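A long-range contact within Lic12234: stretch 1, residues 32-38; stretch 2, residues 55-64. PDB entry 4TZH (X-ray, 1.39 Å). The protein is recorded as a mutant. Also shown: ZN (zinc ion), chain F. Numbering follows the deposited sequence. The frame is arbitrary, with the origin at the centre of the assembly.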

# COMPACT_ATOMS: atom_id res chain seq x y z
N ILE A 32 10.94 8.89 11.65
CA ILE A 32 11.68 8.06 10.71
C ILE A 32 11.66 6.63 11.23
O ILE A 32 11.63 6.41 12.44
N LEU A 33 11.66 5.67 10.32
CA LEU A 33 11.77 4.27 10.71
C LEU A 33 13.26 3.96 10.73
O LEU A 33 13.90 4.10 9.69
N PRO A 34 13.84 3.52 11.87
CA PRO A 34 15.28 3.25 11.92
C PRO A 34 15.75 2.24 10.89
O PRO A 34 15.04 1.26 10.63
N LYS A 35 16.97 2.43 10.36
CA LYS A 35 17.57 1.55 9.36
C LYS A 35 17.75 0.14 9.87
O LYS A 35 17.76 -0.79 9.07
N GLU A 36 17.85 -0.03 11.20
CA GLU A 36 18.08 -1.32 11.84
C GLU A 36 16.92 -2.28 11.61
O GLU A 36 17.09 -3.48 11.84
N ILE A 37 15.76 -1.78 11.08
CA ILE A 37 14.65 -2.66 10.70
C ILE A 37 15.17 -3.75 9.74
O ILE A 37 14.63 -4.86 9.75
N GLU A 38 16.23 -3.47 8.92
CA GLU A 38 16.71 -4.50 8.00
C GLU A 38 17.20 -5.77 8.69
O GLU A 38 17.35 -6.80 8.02
N THR A 55 8.33 8.99 4.68
CA THR A 55 8.80 7.99 3.71
C THR A 55 9.24 6.78 4.48
O THR A 55 9.05 6.69 5.71
N LEU A 56 9.83 5.81 3.76
CA LEU A 56 10.40 4.63 4.36
C LEU A 56 11.87 4.58 4.01
O LEU A 56 12.26 5.05 2.94
N PRO A 57 12.72 3.98 4.87
CA PRO A 57 14.14 3.89 4.52
C PRO A 57 14.34 2.91 3.35
O PRO A 57 13.53 1.99 3.15
N GLU A 58 15.43 3.07 2.62
CA GLU A 58 15.74 2.14 1.54
C GLU A 58 15.93 0.72 2.07
O GLU A 58 15.77 -0.23 1.32
N GLU A 59 16.27 0.59 3.35
CA GLU A 59 16.43 -0.71 4.03
C GLU A 59 15.15 -1.54 4.05
O GLU A 59 15.22 -2.75 4.27
N ILE A 60 14.00 -0.93 3.75
CA ILE A 60 12.75 -1.70 3.74
C ILE A 60 12.81 -2.84 2.72
O ILE A 60 12.17 -3.87 2.93
N GLY A 61 13.56 -2.67 1.65
CA GLY A 61 13.62 -3.69 0.62
C GLY A 61 14.28 -4.98 1.04
O GLY A 61 14.17 -5.98 0.33
N ILE A 62 14.96 -5.00 2.22
CA ILE A 62 15.58 -6.24 2.72
C ILE A 62 14.51 -7.17 3.30
O ILE A 62 14.75 -8.38 3.47
N LEU A 63 13.34 -6.60 3.62
CA LEU A 63 12.25 -7.35 4.25
C LEU A 63 11.47 -8.15 3.20
O LEU A 63 10.25 -8.01 3.09
N LYS A 64 12.17 -9.03 2.49
CA LYS A 64 11.56 -9.75 1.37
C LYS A 64 10.45 -10.73 1.75
O LYS A 64 9.68 -11.10 0.86

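The two stretches pack side by side through an interface that buries 488 Å² in total, and no direct hydrogen bond crosses it; the fit rests on van der Waals packing, by apolar side chains and by the stems of two glutamates, with two waters joining polar groups across the contact. Each stretch carries a short 3-10 segment, residues 35-38 and 58-62, whose turns are held by local backbone hydrogen bonds such as Ile37 N to Pro34 O (3.2 Å) and Ile60 N to Pro57 O (3.0 Å).

Leu33 is a buried apolar bump of the first stretch. Its CA-to-CB bond points toward the second, so that its CB lies 3.8 Å from Pro57 CD; chi1 t and chi2 p then carry CD2 into a hollow bordered by Leu56, Pro57 and Ile60, where it approaches Ile60 CD1 at 4.1 Å and Leu56 CD2 at 4.5 Å. Neither Leu56 (m, t) nor Ile60 (t, p) starts out facing the contact, but the end of each side chain comes nearer and helps to line the pocket. The Pro57 ring, puckered C-gamma endo, is in turn a bump between Leu33 and Ile37: its CG sits 3.6 Å from Leu33 O and 4.3 Å from Ile37 CG2.

Ile37 (t, p) also points toward the second stretch. While its CG2 meets Pro57 and lies 4.4 Å from Glu59 CB, its CG1 packs 3.9 Å from Leu63 CD1. Leu63 (m, t) leaves its backbone sideways, yet its end comes nearer and packs against Ile37, with CD2 3.6 Å from Ile37 O.

Around Glu38 and Glu59 the packing becomes more polar at its ends. Both point toward the opposite stretch, and Glu38 CD rests 3.7 Å from Glu59 CG. Glu38 is extended (p, t), whereas Glu59 (m, p) bends at chi2. Their like-charged carboxylates come close, OE2 of Glu38 to OE2 of Glu59 being 4.6 Å, and water 2 bridges them, donating to Glu38 OE2 at 2.8 Å and to Glu59 OE2 at 2.7 Å. Lys35 (m, t, t, t) brushes Glu59 with its aliphatic stem, CD to OE2 at 3.4 Å, before its end leads away. Ile62 (m, m) closes this edge, its CG2 3.5 Å from Glu38 O.

At the other end, water 1 spans the backbones, accepting from Leu33 N and donating to Thr55 O, each at 2.9 Å. The zinc ion lies outside the packed surface, bound by Glu58 OE2 at 1.9 Å and by two atoms elsewhere in the structure.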

# COMPACT_ATOMS: atom_id res chain seq x y z
CB ILE A 32 13.14 8.58 10.46
CG1 ILE A 32 13.99 8.58 11.74
CG2 ILE A 32 13.19 9.93 9.76
CD1 ILE A 32 15.58 8.60 11.48
CB LEU A 33 11.03 3.38 9.70
CG LEU A 33 11.10 1.87 9.96
CD1 LEU A 33 10.41 1.48 11.32
CD2 LEU A 33 10.57 1.07 8.78
CB PRO A 34 15.49 2.71 13.35
CG PRO A 34 14.42 3.38 14.12
CD PRO A 34 13.22 3.32 13.20
CB LYS A 35 18.93 2.12 8.87
CG LYS A 35 18.79 3.47 8.15
CD LYS A 35 20.13 4.02 7.69
CE LYS A 35 20.01 5.31 6.92
NZ LYS A 35 21.34 5.84 6.53
CB GLU A 36 18.40 -1.16 13.34
CG GLU A 36 19.76 -0.54 13.61
CD GLU A 36 19.87 0.96 13.36
OE1 GLU A 36 18.83 1.66 13.39
OE2 GLU A 36 21.01 1.43 13.13
CB ILE A 37 13.52 -1.81 10.02
CG1 ILE A 37 12.21 -2.63 9.84
CG2 ILE A 37 13.94 -1.21 8.64
CD1 ILE A 37 11.44 -2.78 11.13
CB GLU A 38 17.83 -3.95 7.11
CG GLU A 38 19.07 -3.58 7.87
CD GLU A 38 20.18 -3.09 6.97
OE1 GLU A 38 20.20 -3.46 5.77
OE2 GLU A 38 21.03 -2.32 7.46
CB THR A 55 9.96 8.55 2.83
OG1 THR A 55 10.20 7.63 1.73
CG2 THR A 55 11.26 8.83 3.63
CB LEU A 56 9.74 3.34 3.83
CG LEU A 56 8.27 3.17 4.15
CD1 LEU A 56 7.76 1.94 3.47
CD2 LEU A 56 8.06 3.04 5.66
CB PRO A 57 14.76 3.33 5.80
CG PRO A 57 13.64 2.54 6.47
CD PRO A 57 12.42 3.36 6.18
CB GLU A 58 17.03 2.59 0.82
CG GLU A 58 16.84 3.87 0.03
CD GLU A 58 18.12 4.30 -0.66
OE1 GLU A 58 19.05 4.76 0.03
OE2 GLU A 58 18.25 4.06 -1.89
CB GLU A 59 16.91 -0.52 5.47
CG GLU A 59 18.38 -0.13 5.57
CD GLU A 59 18.77 1.31 5.28
OE1 GLU A 59 17.87 2.14 5.02
OE2 GLU A 59 19.99 1.60 5.30
CB ILE A 60 11.53 -0.75 3.45
CG1 ILE A 60 10.19 -1.38 3.91
CG2 ILE A 60 11.43 -0.33 1.98
CD1 ILE A 60 9.93 -1.19 5.42
CB ILE A 62 16.68 -5.87 3.77
CG1 ILE A 62 17.77 -4.97 3.16
CG2 ILE A 62 17.30 -7.11 4.49
CD1 ILE A 62 18.54 -5.55 1.92
CB LEU A 63 11.34 -6.40 5.03
CG LEU A 63 11.99 -5.49 6.05
CD1 LEU A 63 10.91 -4.61 6.71
CD2 LEU A 63 12.72 -6.29 7.09
CB LYS A 64 12.63 -10.45 0.52
CG LYS A 64 13.25 -11.64 1.19
CD LYS A 64 14.21 -12.36 0.24
CE LYS A 64 14.51 -13.76 0.71
NZ LYS A 64 15.05 -14.61 -0.40
ZN ZN F . 17.09 3.34 -3.26
O HOH W 1 11.30 6.51 7.57
O HOH W 2 21.87 0.19 6.69